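Local atomic coordinates of proteinase K (PDB entry 2B6N), a protein that probably cleaves peptide bonds within proteins as a calcium-binding serine endopeptidase of the subtilase family, this chain being its proteinase K-like catalytic domain. Residues D29-V42 and A88-N100. Sequence-based numbering, arbitrary orientation.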
ATOM      1  N   ASP A  29     -12.290   1.125 -10.497  1.00  9.14           N
ATOM      2  CA  ASP A  29     -11.435   2.253 -10.150  1.00  9.29           C
ATOM      3  C   ASP A  29     -11.463   2.630  -8.663  1.00  9.26           C
ATOM      4  O   ASP A  29     -10.940   3.682  -8.280  1.00  8.73           O
ATOM      5  CB  ASP A  29     -11.804   3.465 -11.019  1.00  9.15           C
ATOM      6  CG  ASP A  29     -13.252   3.900 -10.847  1.00 10.93           C
ATOM      7  OD1 ASP A  29     -13.928   3.439  -9.904  1.00 10.10           O
ATOM      8  OD2 ASP A  29     -13.717   4.728 -11.665  1.00 10.75           O
ATOM      9  N   GLY A  30     -12.089   1.802  -7.825  1.00  9.05           N
ATOM     10  CA  GLY A  30     -12.099   2.101  -6.387  1.00  8.43           C
ATOM     11  C   GLY A  30     -13.220   3.036  -5.950  1.00  9.22           C
ATOM     12  O   GLY A  30     -13.231   3.507  -4.808  1.00  8.31           O
ATOM     13  N   SER A  31     -14.174   3.299  -6.849  1.00  8.97           N
ATOM     14  CA  SER A  31     -15.377   4.070  -6.522  1.00  9.66           C
ATOM     15  C   SER A  31     -16.052   3.473  -5.297  1.00  9.47           C
ATOM     16  O   SER A  31     -16.158   2.242  -5.183  1.00  9.63           O
ATOM     17  CB  SER A  31     -16.365   4.066  -7.700  1.00  9.49           C
ATOM     18  OG  SER A  31     -15.875   4.851  -8.763  1.00  9.39           O
ATOM     19  N   GLY A  32     -16.445   4.353  -4.373  1.00  9.75           N
ATOM     20  CA  GLY A  32     -17.182   3.965  -3.179  1.00 10.67           C
ATOM     21  C   GLY A  32     -16.329   3.341  -2.093  1.00 11.35           C
ATOM     22  O   GLY A  32     -16.868   2.879  -1.067  1.00 12.39           O
ATOM     23  N   VAL A  33     -15.011   3.341  -2.304  1.00  9.79           N
ATOM     24  CA  VAL A  33     -14.043   2.783  -1.347  1.00  9.14           C
ATOM     25  C   VAL A  33     -13.147   3.894  -0.791  1.00  8.91           C
ATOM     26  O   VAL A  33     -12.863   4.873  -1.488  1.00  8.77           O
ATOM     27  CB  VAL A  33     -13.142   1.687  -2.020  1.00  8.67           C
ATOM     28  CG1 VAL A  33     -12.148   1.069  -1.019  1.00  8.10           C
ATOM     29  CG2 VAL A  33     -13.992   0.591  -2.637  1.00  9.22           C
ATOM     30  N   THR A  34     -12.726   3.758   0.469  1.00  8.79           N
ATOM     31  CA  THR A  34     -11.825   4.729   1.079  1.00  8.39           C
ATOM     32  C   THR A  34     -10.521   4.038   1.468  1.00  8.54           C
ATOM     33  O   THR A  34     -10.525   2.976   2.085  1.00  7.40           O
ATOM     34  CB  THR A  34     -12.464   5.384   2.323  1.00  9.45           C
ATOM     35  OG1 THR A  34     -13.675   6.030   1.933  1.00  9.62           O
ATOM     36  CG2 THR A  34     -11.535   6.450   2.919  1.00  9.44           C
ATOM     37  N   ALA A  35      -9.410   4.644   1.069  1.00  8.02           N
ATOM     38  CA  ALA A  35      -8.096   4.120   1.381  1.00  8.26           C
ATOM     39  C   ALA A  35      -7.454   5.054   2.383  1.00  7.69           C
ATOM     40  O   ALA A  35      -7.237   6.229   2.093  1.00  8.33           O
ATOM     41  CB  ALA A  35      -7.240   4.037   0.114  1.00  7.58           C
ATOM     42  N   PHE A  36      -7.158   4.514   3.555  1.00  7.29           N
ATOM     43  CA  PHE A  36      -6.512   5.252   4.644  1.00  6.62           C
ATOM     44  C   PHE A  36      -4.989   5.076   4.560  1.00  6.24           C
ATOM     45  O   PHE A  36      -4.471   3.960   4.604  1.00  6.50           O
ATOM     46  CB  PHE A  36      -7.071   4.767   5.982  1.00  6.92           C
ATOM     47  CG  PHE A  36      -8.520   5.118   6.176  1.00  6.75           C
ATOM     48  CD1 PHE A  36      -9.539   4.230   5.793  1.00  6.47           C
ATOM     49  CD2 PHE A  36      -8.872   6.347   6.725  1.00  8.37           C
ATOM     50  CE1 PHE A  36     -10.901   4.570   5.965  1.00  8.33           C
ATOM     51  CE2 PHE A  36     -10.226   6.697   6.907  1.00  9.65           C
ATOM     52  CZ  PHE A  36     -11.236   5.819   6.524  1.00  8.79           C
ATOM     53  N   VAL A  37      -4.272   6.185   4.421  1.00  6.10           N
ATOM     54  CA  VAL A  37      -2.834   6.126   4.227  1.00  5.44           C
ATOM     55  C   VAL A  37      -2.161   6.518   5.536  1.00  5.65           C
ATOM     56  O   VAL A  37      -2.139   7.695   5.896  1.00  5.06           O
ATOM     57  CB  VAL A  37      -2.395   7.042   3.067  1.00  6.12           C
ATOM     58  CG1 VAL A  37      -0.866   6.955   2.868  1.00  5.63           C
ATOM     59  CG2 VAL A  37      -3.138   6.647   1.782  1.00  4.70           C
ATOM     60  N   ILE A  38      -1.677   5.519   6.265  1.00  5.81           N
ATOM     61  CA  ILE A  38      -1.068   5.747   7.589  1.00  5.68           C
ATOM     62  C   ILE A  38       0.430   5.932   7.370  1.00  5.76           C
ATOM     63  O   ILE A  38       1.126   4.972   7.083  1.00  5.10           O
ATOM     64  CB  ILE A  38      -1.347   4.549   8.553  1.00  5.16           C
ATOM     65  CG1 ILE A  38      -2.862   4.279   8.646  1.00  5.39           C
ATOM     66  CG2 ILE A  38      -0.702   4.823   9.952  1.00  4.75           C
ATOM     67  CD1 ILE A  38      -3.267   2.966   9.370  1.00  5.19           C
ATOM     68  N   ASP A  39       0.910   7.171   7.460  1.00  5.90           N
ATOM     69  CA  ASP A  39       2.203   7.495   6.872  1.00  5.86           C
ATOM     70  C   ASP A  39       2.617   8.908   7.305  1.00  6.65           C
ATOM     71  O   ASP A  39       2.231   9.378   8.397  1.00  6.75           O
ATOM     72  CB  ASP A  39       2.085   7.386   5.327  1.00  6.04           C
ATOM     73  CG  ASP A  39       3.374   6.960   4.655  1.00  8.23           C
ATOM     74  OD1 ASP A  39       4.373   7.738   4.711  1.00  8.14           O
ATOM     75  OD2 ASP A  39       3.379   5.857   4.036  1.00  7.74           O
ATOM     76  N   THR A  40       3.387   9.587   6.461  1.00  5.76           N
ATOM     77  CA  THR A  40       3.919  10.915   6.779  1.00  7.14           C
ATOM     78  C   THR A  40       2.923  12.044   6.502  1.00  7.51           C
ATOM     79  O   THR A  40       3.262  13.216   6.652  1.00  8.18           O
ATOM     80  CB  THR A  40       5.217  11.228   5.994  1.00  6.87           C
ATOM     81  OG1 THR A  40       4.931  11.259   4.585  1.00  7.00           O
ATOM     82  CG2 THR A  40       6.320  10.213   6.287  1.00  8.26           C
ATOM     83  N   GLY A  41       1.700  11.685   6.104  1.00  7.84           N
ATOM     84  CA  GLY A  41       0.684  12.647   5.689  1.00  8.74           C
ATOM     85  C   GLY A  41       0.524  12.570   4.175  1.00  9.10           C
ATOM     86  O   GLY A  41       1.211  11.791   3.532  1.00  9.77           O
ATOM     87  N   VAL A  42      -0.369  13.381   3.608  1.00  8.29           N
ATOM     88  CA  VAL A  42      -0.578  13.405   2.156  1.00  8.36           C
ATOM     89  C   VAL A  42      -0.739  14.846   1.717  1.00  8.50           C
ATOM     90  O   VAL A  42      -1.460  15.615   2.366  1.00  8.28           O
ATOM     91  CB  VAL A  42      -1.860  12.619   1.715  1.00  8.07           C
ATOM     92  CG1 VAL A  42      -2.045  12.707   0.200  1.00  7.98           C
ATOM     93  CG2 VAL A  42      -1.799  11.145   2.147  1.00  7.94           C
ATOM     94  N   ALA A  88      -6.097   2.601  -8.394  1.00  6.86           N
ATOM     95  CA  ALA A  88      -7.548   2.769  -8.222  1.00  7.21           C
ATOM     96  C   ALA A  88      -7.872   4.259  -8.368  1.00  7.27           C
ATOM     97  O   ALA A  88      -7.868   5.016  -7.399  1.00  7.32           O
ATOM     98  CB  ALA A  88      -7.980   2.256  -6.844  1.00  7.17           C
ATOM     99  N   LYS A  89      -8.148   4.651  -9.603  1.00  7.69           N
ATOM    100  CA  LYS A  89      -8.104   6.052 -10.010  1.00  8.33           C
ATOM    101  C   LYS A  89      -9.282   6.909  -9.549  1.00  8.59           C
ATOM    102  O   LYS A  89      -9.297   8.124  -9.797  1.00  9.61           O
ATOM    103  CB  LYS A  89      -7.902   6.132 -11.525  1.00  8.43           C
ATOM    104  CG  LYS A  89      -6.604   5.404 -11.981  1.00  8.73           C
ATOM    105  CD  LYS A  89      -6.371   5.545 -13.465  1.00  7.51           C
ATOM    106  CE  LYS A  89      -5.122   4.776 -13.899  1.00  6.97           C
ATOM    107  NZ  LYS A  89      -3.823   5.356 -13.402  1.00  5.36           N
ATOM    108  N   ASN A  90     -10.257   6.301  -8.878  1.00  8.94           N
ATOM    109  CA  ASN A  90     -11.371   7.077  -8.306  1.00  9.37           C
ATOM    110  C   ASN A  90     -11.613   6.797  -6.818  1.00  9.20           C
ATOM    111  O   ASN A  90     -12.692   7.123  -6.269  1.00  9.09           O
ATOM    112  CB  ASN A  90     -12.665   6.858  -9.100  1.00  9.93           C
ATOM    113  CG  ASN A  90     -13.693   7.947  -8.859  1.00 11.47           C
ATOM    114  OD1 ASN A  90     -14.895   7.670  -8.693  1.00 15.28           O
ATOM    115  ND2 ASN A  90     -13.238   9.191  -8.849  1.00  8.08           N
ATOM    116  N   VAL A  91     -10.618   6.198  -6.162  1.00  8.54           N
ATOM    117  CA  VAL A  91     -10.728   5.906  -4.731  1.00  8.21           C
ATOM    118  C   VAL A  91     -10.684   7.197  -3.912  1.00  8.40           C
ATOM    119  O   VAL A  91     -10.068   8.191  -4.330  1.00  8.67           O
ATOM    120  CB  VAL A  91      -9.602   4.931  -4.260  1.00  8.56           C
ATOM    121  CG1 VAL A  91      -8.262   5.646  -4.113  1.00  6.84           C
ATOM    122  CG2 VAL A  91      -9.990   4.214  -2.965  1.00  8.19           C
ATOM    123  N   ASN A  92     -11.355   7.203  -2.761  1.00  8.07           N
ATOM    124  CA  ASN A  92     -11.151   8.279  -1.782  1.00  9.66           C
ATOM    125  C   ASN A  92      -9.897   8.005  -0.963  1.00  9.21           C
ATOM    126  O   ASN A  92      -9.634   6.863  -0.599  1.00  9.03           O
ATOM    127  CB  ASN A  92     -12.373   8.405  -0.884  1.00 10.22           C
ATOM    128  CG  ASN A  92     -13.620   8.621  -1.682  1.00 15.04           C
ATOM    129  OD1 ASN A  92     -13.731   9.619  -2.390  1.00 17.01           O
ATOM    130  ND2 ASN A  92     -14.548   7.654  -1.633  1.00 18.80           N
ATOM    131  N   VAL A  93      -9.121   9.057  -0.702  1.00  8.85           N
ATOM    132  CA  VAL A  93      -7.849   8.955  -0.007  1.00  9.16           C
ATOM    133  C   VAL A  93      -7.949   9.779   1.266  1.00  8.41           C
ATOM    134  O   VAL A  93      -8.333  10.951   1.220  1.00  9.08           O
ATOM    135  CB  VAL A  93      -6.668   9.473  -0.868  1.00  8.77           C
ATOM    136  CG1 VAL A  93      -5.340   9.487  -0.053  1.00  9.92           C
ATOM    137  CG2 VAL A  93      -6.507   8.613  -2.127  1.00 10.51           C
ATOM    138  N   VAL A  94      -7.618   9.152   2.390  1.00  7.39           N
ATOM    139  CA  VAL A  94      -7.602   9.828   3.692  1.00  6.88           C
ATOM    140  C   VAL A  94      -6.227   9.693   4.353  1.00  6.53           C
ATOM    141  O   VAL A  94      -5.748   8.592   4.643  1.00  6.99           O
ATOM    142  CB  VAL A  94      -8.723   9.302   4.644  1.00  6.65           C
ATOM    143  CG1 VAL A  94      -8.616   9.999   6.030  1.00  8.38           C
ATOM    144  CG2 VAL A  94     -10.087   9.525   4.057  1.00  7.74           C
ATOM    145  N   GLY A  95      -5.594  10.835   4.596  1.00  6.56           N
ATOM    146  CA  GLY A  95      -4.298  10.857   5.264  1.00  6.13           C
ATOM    147  C   GLY A  95      -4.403  10.713   6.776  1.00  6.23           C
ATOM    148  O   GLY A  95      -5.166  11.440   7.444  1.00  6.37           O
ATOM    149  N   VAL A  96      -3.655   9.751   7.309  1.00  5.66           N
ATOM    150  CA  VAL A  96      -3.532   9.555   8.759  1.00  6.51           C
ATOM    151  C   VAL A  96      -2.050   9.701   9.063  1.00  6.73           C
ATOM    152  O   VAL A  96      -1.265   8.800   8.785  1.00  6.26           O
ATOM    153  CB  VAL A  96      -4.099   8.183   9.204  1.00  6.44           C
ATOM    154  CG1 VAL A  96      -4.061   8.048  10.726  1.00  6.34           C
ATOM    155  CG2 VAL A  96      -5.546   8.065   8.729  1.00  5.62           C
ATOM    156  N   ARG A  97      -1.662  10.868   9.579  1.00  6.74           N
ATOM    157  CA  ARG A  97      -0.237  11.170   9.754  1.00  6.43           C
ATOM    158  C   ARG A  97       0.302  10.668  11.093  1.00  7.08           C
ATOM    159  O   ARG A  97      -0.078  11.164  12.184  1.00  7.45           O
ATOM    160  CB  ARG A  97       0.040  12.674   9.530  1.00  5.62           C
ATOM    161  CG  ARG A  97       1.490  13.070   9.823  1.00  6.04           C
ATOM    162  CD  ARG A  97       1.759  14.529   9.443  1.00  7.71           C
ATOM    163  NE  ARG A  97       3.177  14.881   9.565  1.00 11.13           N
ATOM    164  CZ  ARG A  97       3.671  15.874  10.313  1.00 11.37           C
ATOM    165  NH1 ARG A  97       2.878  16.663  11.035  1.00  8.02           N
ATOM    166  NH2 ARG A  97       4.982  16.080  10.328  1.00 12.00           N
ATOM    167  N   VAL A  98       1.196   9.679  11.009  1.00  6.65           N
ATOM    168  CA  VAL A  98       1.799   9.089  12.204  1.00  7.16           C
ATOM    169  C   VAL A  98       3.327   9.166  12.161  1.00  7.11           C
ATOM    170  O   VAL A  98       4.014   8.721  13.101  1.00  6.58           O
ATOM    171  CB  VAL A  98       1.340   7.636  12.451  1.00  7.46           C
ATOM    172  CG1 VAL A  98      -0.177   7.569  12.580  1.00  7.45           C
ATOM    173  CG2 VAL A  98       1.831   6.680  11.342  1.00  7.16           C
ATOM    174  N   LEU A  99       3.842   9.725  11.068  1.00  7.46           N
ATOM    175  CA  LEU A  99       5.287   9.827  10.872  1.00  8.21           C
ATOM    176  C   LEU A  99       5.612  11.277  10.629  1.00  9.20           C
ATOM    177  O   LEU A  99       4.857  11.963   9.937  1.00  8.62           O
ATOM    178  CB  LEU A  99       5.741   8.976   9.668  1.00  7.51           C
ATOM    179  CG  LEU A  99       5.453   7.471   9.726  1.00  8.93           C
ATOM    180  CD1 LEU A  99       6.054   6.772   8.507  1.00 10.06           C
ATOM    181  CD2 LEU A  99       5.998   6.883  11.032  1.00  9.12           C
ATOM    182  N   ASN A 100       6.720  11.739  11.216  1.00  9.88           N
ATOM    183  CA  ASN A 100       7.088  13.164  11.166  1.00 10.81           C
ATOM    184  C   ASN A 100       7.778  13.606   9.844  1.00 11.52           C
ATOM    185  O   ASN A 100       7.844  12.837   8.866  1.00 10.98           O
ATOM    186  CB  ASN A 100       7.915  13.548  12.424  1.00 11.21           C
ATOM    187  CG  ASN A 100       9.240  12.818  12.511  1.00 12.68           C
ATOM    188  OD1 ASN A 100       9.836  12.446  11.495  1.00 13.58           O
ATOM    189  ND2 ASN A 100       9.729  12.632  13.731  1.00 15.01           N
TER
HETATM  190  O   HOH W   1       5.488  14.242   7.657  1.00 18.33           O
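Parallel strands 34-39 and 92-97 zip together from Val33 O, which receives Asn92 N, to Asp39 O, which takes Val98 N almost head-on (2.8 Å) and Leu99 N from above the carbonyl plane (3.1 Å). Between these ends Val37 N reaches Val94 O at 2.8 Å, nearly straight (172°). On the face carrying Phe36, the ring lies alongside Val94, Phe36 CD2 3.6 Å from Val94 CB, while Thr34 CG2 sits over one ring face near the rim and Val96 CG2 meets the edge. Further along, Ile38 CG2 presses tightly on Val98 CG2 at 3.4 Å. Trp116 and Val117 of helix 107-120 pack on Phe36, Ile38 and Val96. Past the strand ends, Thr40 CG2 packs on Leu99 CB (3.6 Å). At the end of strand 92-97 a water bridges Thr40 O to Arg97 NE, whose guanidinium forms salt bridges through NH1 with Asp58 and Asp61. Asp39, the predicted charge-relay aspartate, ends strand 34-39; its OD1 accepts Thr40 N through the anti lone pair (2.7 Å) and also bonds His72 ND1. Strand 34-39 continues the sheet to strand 125-129, as in the subtilase α/β core. Asp39 N and O hold its backbone in the sheet and Thr40 N holds OD1, consistent with a carboxylate positioned for His72.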